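Local atomic coordinates of beta-lactamase (Klebsiella pneumoniae, PDB entry 6M5Q), a protein that probably hydrolyses beta-lactam antibiotics to substituted beta-amino acids, as a class C serine beta-lactamase linked to antibiotic resistance. Residues Ser121-Phe126 with Lys142-Ala147; Ala262-Tyr267 with Leu277-Leu282; Val317-Thr322 with Ile332-Ala337. The protein carries 1 engineered substitution. All coordinates share one frame; numbering follows the deposited sequence.

Contact 1 (Ser121-Phe126 with Lys142-Ala147); sequences SGLQLF and KAWKPA. With IM2 ((5R)-5-[(1S,2R)-1-formyl-2-hydroxypropyl]-3-[(2-{[(E)-iminomethyl]amino}ethyl)sulfanyl]-4,5-dihydro-1H-pyrrole-2-carbox ylic acid), chain B.
The irregular segment carrying Ser121, Gly122 and Leu123 passes that of Trp144 and Pro146, and the backbones come nearest where the CA atoms of Gly122 and Pro146 are 5.8 Å apart. With no side chain, Gly122 can take a positive phi (94°) and lie against the indole edge. Trp144 carries the contact: with CG anti to the backbone N (chi1 170°), its indole reaches across to the other segment and is held between two groups. Over one face stands the methyl CD2 of Leu123, 3.7 Å from the centroid of the five-membered ring, a CH-pi contact; Pro146 N lies over the opposite face, toward the rim. The six-membered end turns its edge to the backbone, with CH2 of Trp144 3.6 Å from Ser121 O. Ser121 shapes this loop through an ST turn, its OG accepting from Leu123 N at 3.1 Å, nearly straight. A short polar side chain suits that place, since the hydroxyl folds back over only two residues. Segment 121-126 also forms part of the wall of the class C active site: Gln124 O meets the hydroxyl of Ser157, and Leu125 pairs by backbone with Asn158, in the segment corresponding to the family's Tyr-x-Asn motif, whose first residue is Phe156 here. Gln124 NE2 donates to Phe126 O at 3.0 Å, the acceptor in its amide plane. The apolar ends of Leu125 and Phe126 then border the imipenem-derived ligand IM2, Leu125 CD1 lying 3.7 Å from N4 and Phe126 CE1 3.6 Å from O62.

Contact 2 (Ala262-Tyr267 with Leu277-Leu282); sequences ATHTGY and LMWEQL. With IM2 ((5R)-5-[(1S,2R)-1-formyl-2-hydroxypropyl]-3-[(2-{[(E)-iminomethyl]amino}ethyl)sulfanyl]-4,5-dihydro-1H-pyrrole-2-carbox ylic acid), chain B.
His264 points the edge of its imidazole at the face of the Trp279 indole, a T-shaped pair whose planes stand at 87°, where a turn after helix 254-262 meets the chain entering strand 280-283. Both segments run into strands of the antiparallel meander 266-270, 273-275 and 280-283. The centroids of the imidazole and the five-membered ring are 5.6 Å apart; NE2 of His264 is tied to Asn244 OD1, which restrains the rotation of the ring. Thr263 approaches the same indole at its edge: OG1 lies near the ring plane, 3.3 Å from Trp279 CD1. Chi1 of 66° sets this hydroxyl between the backbone N and the carbonyl carbon, and there it bonds to Leu260 O. A small branched residue thus fits against the edge with its hydroxyl satisfied. Leu277 N donates to Thr263 O at 3.0 Å. Leu277 CD1 packs obliquely on the Tyr267 ring, 4.1 Å from CE2, while Thr265 CG2 lies over one face of that ring, toward its rim. Glu280 OE2 comes 3.0 Å from C25 of IM2. In the type I turn Ala262-Thr265, Thr265 OG1 donates to Ala262 O at 2.8 Å, on the same face of the carbonyl plane as the backbone donor Thr265 N.

Contact 3 (Val317-Thr322 with Ile332-Ala337); sequences VWINKT and IAFVPA. With IM2 ((5R)-5-[(1S,2R)-1-formyl-2-hydroxypropyl]-3-[(2-{[(E)-iminomethyl]amino}ethyl)sulfanyl]-4,5-dihydro-1H-pyrrole-2-carbox ylic acid), chain B.
Lys321 NZ is gripped from two directions, donating to the ligand carboxylate oxygen IM2 O31 at 2.6 Å and to Thr322 O at 2.9 Å. The chain leaves with CG anti to the backbone N (chi1 -176°) and then bends at chi2 and chi4, which curls the ammonium group back to the carbonyl of the next residue. Lys321 and Thr322 open the Lys-Thr-Gly motif of serine beta-lactamases, and OG1 of Thr322 accepts from IM2 N26. Behind them, strands 317-325 and 328-335 form an antiparallel hairpin. Ile319 pairs with Phe334 and Lys321 with Ile332, each through two backbone hydrogen bonds; Asn320 and Ala333 make the non-hydrogen-bonded pair between. On the face bearing Ile319, the ring of Phe334 turns toward Ile319 on the neighbouring strand (chi1 62°). CB of Ile319 sits over this ring, 4.0 Å from its centroid, and Trp279 meets the ring edge-to-face. On the other face, Ala333 suits a tight spot: its methyl CB approaches the indole of Trp318 obliquely, 3.5 Å from CZ2. Val335 CG2 meets the six-membered part of the same indole obliquely, 3.8 Å from CE3 of Trp318. Pairing stops at Pro336, which has no N-H to donate, and buried Val317 O, without a hydrogen-bond partner in the model, is met by CA of Val335 and CD of Pro336. With four backbone bonds joining the strands, Lys321 and Thr322 are set to meet the carboxylate and the iminomethyl nitrogen, consistent with a substrate-binding role.

Overall arrangement
From the N terminus, contact 1 comes first, closing a loop around helix 134-142 beside the active site. Contact 2 follows, bringing the end of helix 254-262 and strand 266-270 back to the start of strand 280-283 across the intervening strand 273-275. Contact 3 then closes the hairpin of strands 317-325 and 328-335. The three stand in series, with none nested or crossing. Contacts 2 and 3 adjoin through the neighbouring strands 280-283 and 317-325, with Glu280 O 2.8 Å from Asn320 N. Contact 1 lies apart, its centre about 22 Å from that of contact 2 and 29 Å from that of contact 3, yet all three reach IM2.

Contact 1 (Ser121-Phe126 with Lys142-Ala147)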
loop_
_atom_site.group_PDB
_atom_site.type_symbol
_atom_site.label_atom_id
_atom_site.label_comp_id
_atom_site.label_asym_id
_atom_site.label_seq_id
_atom_site.Cartn_x
_atom_site.Cartn_y
_atom_site.Cartn_z
ATOM N N SER A 121 10.842 -4.534 -13.380
ATOM C CA SER A 121 12.233 -4.258 -13.755
ATOM C C SER A 121 13.130 -5.490 -13.594
ATOM O O SER A 121 14.148 -5.599 -14.293
ATOM C CB SER A 121 12.819 -3.106 -12.929
ATOM O OG SER A 121 13.103 -3.512 -11.586
ATOM N N GLY A 122 12.790 -6.409 -12.690
ATOM C CA GLY A 122 13.674 -7.517 -12.325
ATOM C C GLY A 122 14.537 -7.261 -11.111
ATOM O O GLY A 122 15.225 -8.195 -10.645
ATOM N N LEU A 123 14.538 -6.040 -10.583
ATOM C CA LEU A 123 15.245 -5.807 -9.333
ATOM C C LEU A 123 14.690 -6.709 -8.237
ATOM O O LEU A 123 13.490 -6.985 -8.176
ATOM C CB LEU A 123 15.087 -4.351 -8.897
ATOM C CG LEU A 123 15.987 -3.345 -9.634
ATOM C CD1 LEU A 123 15.452 -1.922 -9.447
ATOM C CD2 LEU A 123 17.392 -3.460 -9.101
ATOM N N GLN A 124 15.580 -7.152 -7.346
ATOM C CA GLN A 124 15.244 -8.092 -6.285
ATOM C C GLN A 124 14.386 -7.420 -5.217
ATOM O O GLN A 124 14.235 -6.193 -5.178
ATOM C CB GLN A 124 16.529 -8.667 -5.663
ATOM C CG GLN A 124 17.340 -7.651 -4.859
ATOM C CD GLN A 124 18.806 -8.024 -4.683
ATOM O OE1 GLN A 124 19.446 -8.592 -5.586
ATOM N NE2 GLN A 124 19.350 -7.683 -3.527
ATOM N N LEU A 125 13.858 -8.236 -4.305
ATOM C CA LEU A 125 12.934 -7.727 -3.291
ATOM C C LEU A 125 13.621 -6.768 -2.333
ATOM O O LEU A 125 13.136 -5.649 -2.107
ATOM C CB LEU A 125 12.288 -8.899 -2.532
ATOM C CG LEU A 125 11.350 -8.502 -1.388
ATOM C CD1 LEU A 125 10.243 -7.547 -1.858
ATOM C CD2 LEU A 125 10.733 -9.781 -0.800
ATOM N N PHE A 126 14.740 -7.178 -1.748
ATOM C CA PHE A 126 15.318 -6.455 -0.622
ATOM C C PHE A 126 16.557 -5.671 -1.013
ATOM O O PHE A 126 17.448 -6.179 -1.712
ATOM C CB PHE A 126 15.662 -7.401 0.534
ATOM C CG PHE A 126 14.453 -7.979 1.214
ATOM C CD1 PHE A 126 13.590 -7.173 1.929
ATOM C CD2 PHE A 126 14.176 -9.324 1.119
ATOM C CE1 PHE A 126 12.476 -7.699 2.552
ATOM C CE2 PHE A 126 13.053 -9.877 1.738
ATOM C CZ PHE A 126 12.190 -9.045 2.455
ATOM N N LYS A 142 24.435 1.110 -10.927
ATOM C CA LYS A 142 25.170 1.240 -12.182
ATOM C C LYS A 142 25.789 -0.075 -12.617
ATOM O O LYS A 142 26.129 -0.227 -13.791
ATOM C CB LYS A 142 26.319 2.242 -11.979
ATOM C CG LYS A 142 25.942 3.703 -11.962
ATOM C CD LYS A 142 27.216 4.579 -11.961
ATOM C CE LYS A 142 27.172 5.684 -10.922
ATOM N NZ LYS A 142 28.552 6.178 -10.591
ATOM N N ALA A 143 25.964 -1.017 -11.688
ATOM C CA ALA A 143 26.668 -2.265 -11.943
ATOM C C ALA A 143 25.719 -3.451 -11.988
ATOM O O ALA A 143 26.162 -4.601 -12.122
ATOM C CB ALA A 143 27.757 -2.464 -10.887
ATOM N N TRP A 144 24.413 -3.195 -11.896
ATOM C CA TRP A 144 23.411 -4.252 -11.774
ATOM C C TRP A 144 22.931 -4.737 -13.138
ATOM O O TRP A 144 22.762 -3.950 -14.067
ATOM C CB TRP A 144 22.224 -3.721 -10.961
ATOM C CG TRP A 144 21.003 -4.622 -10.962
ATOM C CD1 TRP A 144 20.777 -5.693 -10.155
ATOM C CD2 TRP A 144 19.855 -4.502 -11.807
ATOM N NE1 TRP A 144 19.564 -6.264 -10.459
ATOM C CE2 TRP A 144 18.971 -5.554 -11.468
ATOM C CE3 TRP A 144 19.495 -3.620 -12.823
ATOM C CZ2 TRP A 144 17.728 -5.721 -12.090
ATOM C CZ3 TRP A 144 18.264 -3.798 -13.459
ATOM C CH2 TRP A 144 17.397 -4.837 -13.075
ATOM N N LYS A 145 22.703 -6.054 -13.248
ATOM C CA LYS A 145 22.096 -6.647 -14.453
ATOM C C LYS A 145 21.144 -7.740 -13.998
ATOM O O LYS A 145 21.536 -8.593 -13.185
ATOM C CB LYS A 145 23.106 -7.274 -15.409
ATOM C CG LYS A 145 23.914 -6.278 -16.189
ATOM C CD LYS A 145 25.142 -6.927 -16.846
ATOM C CE LYS A 145 24.802 -8.278 -17.434
ATOM N NZ LYS A 145 25.633 -8.553 -18.653
ATOM N N PRO A 146 19.925 -7.769 -14.518
ATOM C CA PRO A 146 19.022 -8.883 -14.227
ATOM C C PRO A 146 19.293 -10.077 -15.132
ATOM O O PRO A 146 19.852 -9.957 -16.220
ATOM C CB PRO A 146 17.649 -8.280 -14.541
ATOM C CG PRO A 146 17.914 -7.319 -15.656
ATOM C CD PRO A 146 19.315 -6.763 -15.412
ATOM N N ALA A 147 18.825 -11.247 -14.683
ATOM C CA ALA A 147 18.974 -12.458 -15.484
ATOM C C ALA A 147 18.049 -12.453 -16.689
ATOM O O ALA A 147 18.401 -13.007 -17.733
ATOM C CB ALA A 147 18.711 -13.703 -14.634
HETATM C C7 IM2 B . 5.793 -5.470 1.928
HETATM C C2 IM2 B . 5.723 -8.052 -0.108
HETATM C C6 IM2 B . 7.208 -6.128 2.081
HETATM C C5 IM2 B . 7.531 -6.950 0.945
HETATM C C3 IM2 B . 6.081 -6.791 -0.840
HETATM O O7 IM2 B . 4.922 -5.769 2.688
HETATM C C61 IM2 B . 8.277 -4.997 2.190
HETATM O O62 IM2 B . 9.512 -5.608 2.426
HETATM C C62 IM2 B . 7.922 -4.051 3.318
HETATM N N4 IM2 B . 7.174 -6.215 -0.385
HETATM C C31 IM2 B . 5.147 -6.091 -1.795
HETATM O O31 IM2 B . 3.919 -6.236 -1.605
HETATM O O32 IM2 B . 5.623 -5.414 -2.743
HETATM S S21 IM2 B . 5.386 -9.438 -1.226
HETATM C C22 IM2 B . 3.912 -9.232 -2.309
HETATM C C23 IM2 B . 2.525 -8.997 -1.668
HETATM N N24 IM2 B . 1.431 -9.302 -2.610
HETATM C C25 IM2 B . 0.174 -8.574 -2.892
HETATM N N26 IM2 B . -0.306 -7.491 -2.406
HETATM C C1 IM2 B . 6.683 -8.271 0.865
#

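Contact 2 (Ala262-Tyr267 with Leu277-Leu282)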
loop_
_atom_site.group_PDB
_atom_site.type_symbol
_atom_site.label_atom_id
_atom_site.label_comp_id
_atom_site.label_asym_id
_atom_site.label_seq_id
_atom_site.Cartn_x
_atom_site.Cartn_y
_atom_site.Cartn_z
ATOM N N ALA A 262 -5.810 6.946 -11.747
ATOM C CA ALA A 262 -4.914 6.400 -12.757
ATOM C C ALA A 262 -4.000 5.314 -12.204
ATOM O O ALA A 262 -3.488 4.520 -13.001
ATOM C CB ALA A 262 -4.078 7.510 -13.396
ATOM N N THR A 263 -3.794 5.249 -10.881
ATOM C CA THR A 263 -3.008 4.143 -10.343
ATOM C C THR A 263 -3.699 2.808 -10.543
ATOM O O THR A 263 -3.039 1.770 -10.418
ATOM C CB THR A 263 -2.681 4.298 -8.848
ATOM O OG1 THR A 263 -3.879 4.228 -8.066
ATOM C CG2 THR A 263 -1.889 5.567 -8.532
ATOM N N HIS A 264 -5.004 2.804 -10.829
ATOM C CA HIS A 264 -5.741 1.573 -11.052
ATOM C C HIS A 264 -5.634 1.077 -12.487
ATOM O O HIS A 264 -6.293 0.088 -12.814
ATOM C CB HIS A 264 -7.244 1.753 -10.737
ATOM C CG HIS A 264 -7.537 2.461 -9.450
ATOM N ND1 HIS A 264 -8.817 2.846 -9.134
ATOM C CD2 HIS A 264 -6.754 2.870 -8.423
ATOM C CE1 HIS A 264 -8.820 3.445 -7.952
ATOM N NE2 HIS A 264 -7.577 3.484 -7.503
ATOM N N THR A 265 -4.884 1.762 -13.346
ATOM C CA THR A 265 -4.714 1.302 -14.718
ATOM C C THR A 265 -4.008 -0.040 -14.710
ATOM O O THR A 265 -3.032 -0.232 -13.982
ATOM C CB THR A 265 -3.843 2.309 -15.460
ATOM O OG1 THR A 265 -4.465 3.591 -15.413
ATOM C CG2 THR A 265 -3.646 1.894 -16.898
ATOM N N GLY A 266 -4.489 -0.969 -15.536
ATOM C CA GLY A 266 -3.945 -2.309 -15.540
ATOM C C GLY A 266 -2.865 -2.463 -16.593
ATOM O O GLY A 266 -3.114 -2.268 -17.795
ATOM N N TYR A 267 -1.645 -2.782 -16.162
ATOM C CA TYR A 267 -0.487 -2.767 -17.052
ATOM C C TYR A 267 0.070 -4.136 -17.405
ATOM O O TYR A 267 0.624 -4.293 -18.503
ATOM C CB TYR A 267 0.633 -1.932 -16.416
ATOM C CG TYR A 267 0.332 -0.456 -16.342
ATOM C CD1 TYR A 267 0.237 0.318 -17.495
ATOM C CD2 TYR A 267 0.114 0.179 -15.113
ATOM C CE1 TYR A 267 -0.034 1.676 -17.446
ATOM C CE2 TYR A 267 -0.155 1.535 -15.048
ATOM C CZ TYR A 267 -0.233 2.282 -16.213
ATOM O OH TYR A 267 -0.491 3.631 -16.159
ATOM N N LEU A 277 -0.562 0.157 -11.046
ATOM C CA LEU A 277 0.586 0.886 -10.504
ATOM C C LEU A 277 0.627 0.611 -9.006
ATOM O O LEU A 277 -0.085 1.239 -8.216
ATOM C CB LEU A 277 0.521 2.374 -10.838
ATOM C CG LEU A 277 1.900 3.040 -10.975
ATOM C CD1 LEU A 277 2.646 2.533 -12.207
ATOM C CD2 LEU A 277 1.776 4.558 -11.016
ATOM N N MET A 278 1.426 -0.398 -8.631
ATOM C CA MET A 278 1.536 -0.980 -7.283
ATOM C C MET A 278 0.291 -1.719 -6.801
ATOM O O MET A 278 0.409 -2.860 -6.337
ATOM C CB MET A 278 2.033 0.043 -6.238
ATOM C CG MET A 278 3.494 0.466 -6.489
ATOM S SD MET A 278 4.628 -0.937 -6.267
ATOM C CE MET A 278 6.007 -0.385 -7.268
ATOM N N TRP A 279 -0.901 -1.137 -6.934
ATOM C CA TRP A 279 -2.109 -1.905 -6.627
ATOM C C TRP A 279 -2.182 -3.161 -7.502
ATOM O O TRP A 279 -1.656 -3.198 -8.620
ATOM C CB TRP A 279 -3.364 -1.062 -6.917
ATOM C CG TRP A 279 -3.524 0.147 -6.051
ATOM C CD1 TRP A 279 -3.317 1.463 -6.407
ATOM C CD2 TRP A 279 -3.950 0.162 -4.685
ATOM N NE1 TRP A 279 -3.595 2.293 -5.348
ATOM C CE2 TRP A 279 -3.999 1.530 -4.281
ATOM C CE3 TRP A 279 -4.322 -0.834 -3.772
ATOM C CZ2 TRP A 279 -4.367 1.912 -2.996
ATOM C CZ3 TRP A 279 -4.697 -0.449 -2.483
ATOM C CH2 TRP A 279 -4.720 0.912 -2.123
ATOM N N GLU A 280 -2.879 -4.177 -6.996
ATOM C CA GLU A 280 -3.185 -5.405 -7.722
ATOM C C GLU A 280 -4.695 -5.558 -7.777
ATOM O O GLU A 280 -5.394 -5.137 -6.847
ATOM C CB GLU A 280 -2.639 -6.649 -6.960
ATOM C CG GLU A 280 -1.153 -6.621 -6.718
ATOM C CD GLU A 280 -0.656 -7.913 -6.096
ATOM O OE1 GLU A 280 -1.467 -8.837 -5.855
ATOM O OE2 GLU A 280 0.555 -7.992 -5.836
ATOM N N GLN A 281 -5.212 -6.165 -8.853
ATOM C CA GLN A 281 -6.659 -6.310 -8.970
ATOM C C GLN A 281 -7.029 -7.631 -9.628
ATOM O O GLN A 281 -6.231 -8.247 -10.348
ATOM C CB GLN A 281 -7.328 -5.145 -9.686
ATOM C CG GLN A 281 -7.008 -5.101 -11.160
ATOM C CD GLN A 281 -7.558 -3.825 -11.827
ATOM O OE1 GLN A 281 -7.571 -2.742 -11.248
ATOM N NE2 GLN A 281 -7.985 -3.952 -13.097
ATOM N N LEU A 282 -8.278 -8.046 -9.375
ATOM C CA LEU A 282 -8.938 -9.201 -9.965
ATOM C C LEU A 282 -10.312 -8.768 -10.455
ATOM O O LEU A 282 -10.890 -7.828 -9.921
ATOM C CB LEU A 282 -9.125 -10.313 -8.925
ATOM C CG LEU A 282 -7.887 -11.107 -8.506
ATOM C CD1 LEU A 282 -8.178 -11.925 -7.282
ATOM C CD2 LEU A 282 -7.489 -12.020 -9.635
HETATM C C7 IM2 B . 5.793 -5.470 1.928
HETATM C C2 IM2 B . 5.723 -8.052 -0.108
HETATM C C6 IM2 B . 7.208 -6.128 2.081
HETATM C C5 IM2 B . 7.531 -6.950 0.945
HETATM C C3 IM2 B . 6.081 -6.791 -0.840
HETATM O O7 IM2 B . 4.922 -5.769 2.688
HETATM C C61 IM2 B . 8.277 -4.997 2.190
HETATM O O62 IM2 B . 9.512 -5.608 2.426
HETATM C C62 IM2 B . 7.922 -4.051 3.318
HETATM N N4 IM2 B . 7.174 -6.215 -0.385
HETATM C C31 IM2 B . 5.147 -6.091 -1.795
HETATM O O31 IM2 B . 3.919 -6.236 -1.605
HETATM O O32 IM2 B . 5.623 -5.414 -2.743
HETATM S S21 IM2 B . 5.386 -9.438 -1.226
HETATM C C22 IM2 B . 3.912 -9.232 -2.309
HETATM C C23 IM2 B . 2.525 -8.997 -1.668
HETATM N N24 IM2 B . 1.431 -9.302 -2.610
HETATM C C25 IM2 B . 0.174 -8.574 -2.892
HETATM N N26 IM2 B . -0.306 -7.491 -2.406
HETATM C C1 IM2 B . 6.683 -8.271 0.865
#

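Contact 3 (Val317-Thr322 with Ile332-Ala337)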
loop_
_atom_site.group_PDB
_atom_site.type_symbol
_atom_site.label_atom_id
_atom_site.label_comp_id
_atom_site.label_asym_id
_atom_site.label_seq_id
_atom_site.Cartn_x
_atom_site.Cartn_y
_atom_site.Cartn_z
ATOM N N VAL A 317 -14.085 -4.448 -10.392
ATOM C CA VAL A 317 -12.862 -5.137 -9.997
ATOM C C VAL A 317 -12.714 -5.069 -8.493
ATOM O O VAL A 317 -13.247 -4.175 -7.836
ATOM C CB VAL A 317 -11.593 -4.537 -10.654
ATOM C CG1 VAL A 317 -11.534 -4.877 -12.157
ATOM C CG2 VAL A 317 -11.513 -3.048 -10.427
ATOM N N TRP A 318 -11.951 -6.033 -7.972
ATOM C CA TRP A 318 -11.502 -6.076 -6.586
ATOM C C TRP A 318 -10.061 -5.573 -6.599
ATOM O O TRP A 318 -9.184 -6.215 -7.168
ATOM C CB TRP A 318 -11.548 -7.525 -6.121
ATOM C CG TRP A 318 -10.945 -7.831 -4.784
ATOM C CD1 TRP A 318 -9.612 -8.003 -4.496
ATOM C CD2 TRP A 318 -11.658 -8.117 -3.572
ATOM N NE1 TRP A 318 -9.457 -8.335 -3.171
ATOM C CE2 TRP A 318 -10.693 -8.421 -2.580
ATOM C CE3 TRP A 318 -13.015 -8.148 -3.230
ATOM C CZ2 TRP A 318 -11.049 -8.736 -1.271
ATOM C CZ3 TRP A 318 -13.361 -8.453 -1.925
ATOM C CH2 TRP A 318 -12.380 -8.747 -0.963
ATOM N N ILE A 319 -9.820 -4.396 -6.014
ATOM C CA ILE A 319 -8.486 -3.787 -5.975
ATOM C C ILE A 319 -7.941 -3.968 -4.574
ATOM O O ILE A 319 -8.656 -3.723 -3.600
ATOM C CB ILE A 319 -8.548 -2.299 -6.356
ATOM C CG1 ILE A 319 -9.179 -2.146 -7.743
ATOM C CG2 ILE A 319 -7.141 -1.710 -6.338
ATOM C CD1 ILE A 319 -9.361 -0.702 -8.178
ATOM N N ASN A 320 -6.682 -4.395 -4.441
ATOM C CA ASN A 320 -6.208 -4.706 -3.094
ATOM C C ASN A 320 -4.695 -4.573 -2.996
ATOM O O ASN A 320 -3.973 -4.496 -3.998
ATOM C CB ASN A 320 -6.737 -6.080 -2.582
ATOM C CG ASN A 320 -6.114 -7.300 -3.283
ATOM O OD1 ASN A 320 -5.400 -7.199 -4.321
ATOM N ND2 ASN A 320 -6.389 -8.455 -2.738
ATOM N N LYS A 321 -4.235 -4.538 -1.750
ATOM C CA LYS A 321 -2.806 -4.517 -1.465
ATOM C C LYS A 321 -2.598 -5.030 -0.048
ATOM O O LYS A 321 -3.290 -4.601 0.874
ATOM C CB LYS A 321 -2.265 -3.090 -1.586
ATOM C CG LYS A 321 -0.748 -2.979 -1.409
ATOM C CD LYS A 321 -0.069 -3.376 -2.676
ATOM C CE LYS A 321 1.408 -3.639 -2.428
ATOM N NZ LYS A 321 1.619 -4.988 -1.886
ATOM N N THR A 322 -1.636 -5.938 0.122
ATOM C CA THR A 322 -1.179 -6.375 1.436
ATOM C C THR A 322 0.099 -5.632 1.793
ATOM O O THR A 322 0.835 -5.161 0.928
ATOM C CB THR A 322 -0.873 -7.880 1.449
ATOM O OG1 THR A 322 0.191 -8.149 0.537
ATOM C CG2 THR A 322 -2.085 -8.691 1.041
ATOM N N ILE A 332 -5.673 -3.801 2.553
ATOM C CA ILE A 332 -6.755 -2.975 2.011
ATOM C C ILE A 332 -7.360 -3.708 0.831
ATOM O O ILE A 332 -6.621 -4.225 -0.016
ATOM C CB ILE A 332 -6.231 -1.618 1.507
ATOM C CG1 ILE A 332 -5.831 -0.753 2.687
ATOM C CG2 ILE A 332 -7.276 -0.929 0.585
ATOM C CD1 ILE A 332 -5.267 0.603 2.259
ATOM N N ALA A 333 -8.693 -3.707 0.737
ATOM C CA ALA A 333 -9.387 -4.139 -0.472
ATOM C C ALA A 333 -10.581 -3.222 -0.683
ATOM O O ALA A 333 -11.238 -2.818 0.283
ATOM C CB ALA A 333 -9.887 -5.577 -0.383
ATOM N N PHE A 334 -10.865 -2.899 -1.947
ATOM C CA PHE A 334 -12.045 -2.112 -2.266
ATOM C C PHE A 334 -12.560 -2.475 -3.650
ATOM O O PHE A 334 -11.824 -2.949 -4.518
ATOM C CB PHE A 334 -11.791 -0.609 -2.096
ATOM C CG PHE A 334 -10.709 -0.036 -3.001
ATOM C CD1 PHE A 334 -9.363 -0.095 -2.633
ATOM C CD2 PHE A 334 -11.041 0.626 -4.192
ATOM C CE1 PHE A 334 -8.378 0.467 -3.453
ATOM C CE2 PHE A 334 -10.044 1.190 -5.007
ATOM C CZ PHE A 334 -8.716 1.117 -4.617
ATOM N N VAL A 335 -13.859 -2.249 -3.839
ATOM C CA VAL A 335 -14.578 -2.581 -5.071
ATOM C C VAL A 335 -15.262 -1.304 -5.540
ATOM O O VAL A 335 -16.323 -0.927 -5.001
ATOM C CB VAL A 335 -15.585 -3.724 -4.853
ATOM C CG1 VAL A 335 -16.330 -4.079 -6.155
ATOM C CG2 VAL A 335 -14.908 -4.965 -4.280
ATOM N N PRO A 336 -14.703 -0.599 -6.504
ATOM C CA PRO A 336 -15.291 0.695 -6.864
ATOM C C PRO A 336 -16.748 0.597 -7.308
ATOM O O PRO A 336 -17.553 1.470 -6.958
ATOM C CB PRO A 336 -14.357 1.208 -7.969
ATOM C CG PRO A 336 -13.033 0.547 -7.643
ATOM C CD PRO A 336 -13.399 -0.826 -7.155
ATOM N N ALA A 337 -17.115 -0.467 -8.030
ATOM C CA ALA A 337 -18.493 -0.610 -8.498
ATOM C C ALA A 337 -19.472 -0.664 -7.350
ATOM O O ALA A 337 -20.658 -0.334 -7.524
ATOM C CB ALA A 337 -18.616 -1.876 -9.335
HETATM C C7 IM2 B . 5.793 -5.470 1.928
HETATM C C2 IM2 B . 5.723 -8.052 -0.108
HETATM C C6 IM2 B . 7.208 -6.128 2.081
HETATM C C5 IM2 B . 7.531 -6.950 0.945
HETATM C C3 IM2 B . 6.081 -6.791 -0.840
HETATM O O7 IM2 B . 4.922 -5.769 2.688
HETATM C C61 IM2 B . 8.277 -4.997 2.190
HETATM O O62 IM2 B . 9.512 -5.608 2.426
HETATM C C62 IM2 B . 7.922 -4.051 3.318
HETATM N N4 IM2 B . 7.174 -6.215 -0.385
HETATM C C31 IM2 B . 5.147 -6.091 -1.795
HETATM O O31 IM2 B . 3.919 -6.236 -1.605
HETATM O O32 IM2 B . 5.623 -5.414 -2.743
HETATM S S21 IM2 B . 5.386 -9.438 -1.226
HETATM C C22 IM2 B . 3.912 -9.232 -2.309
HETATM C C23 IM2 B . 2.525 -8.997 -1.668
HETATM N N24 IM2 B . 1.431 -9.302 -2.610
HETATM C C25 IM2 B . 0.174 -8.574 -2.892
HETATM N N26 IM2 B . -0.306 -7.491 -2.406
HETATM C C1 IM2 B . 6.683 -8.271 0.865
#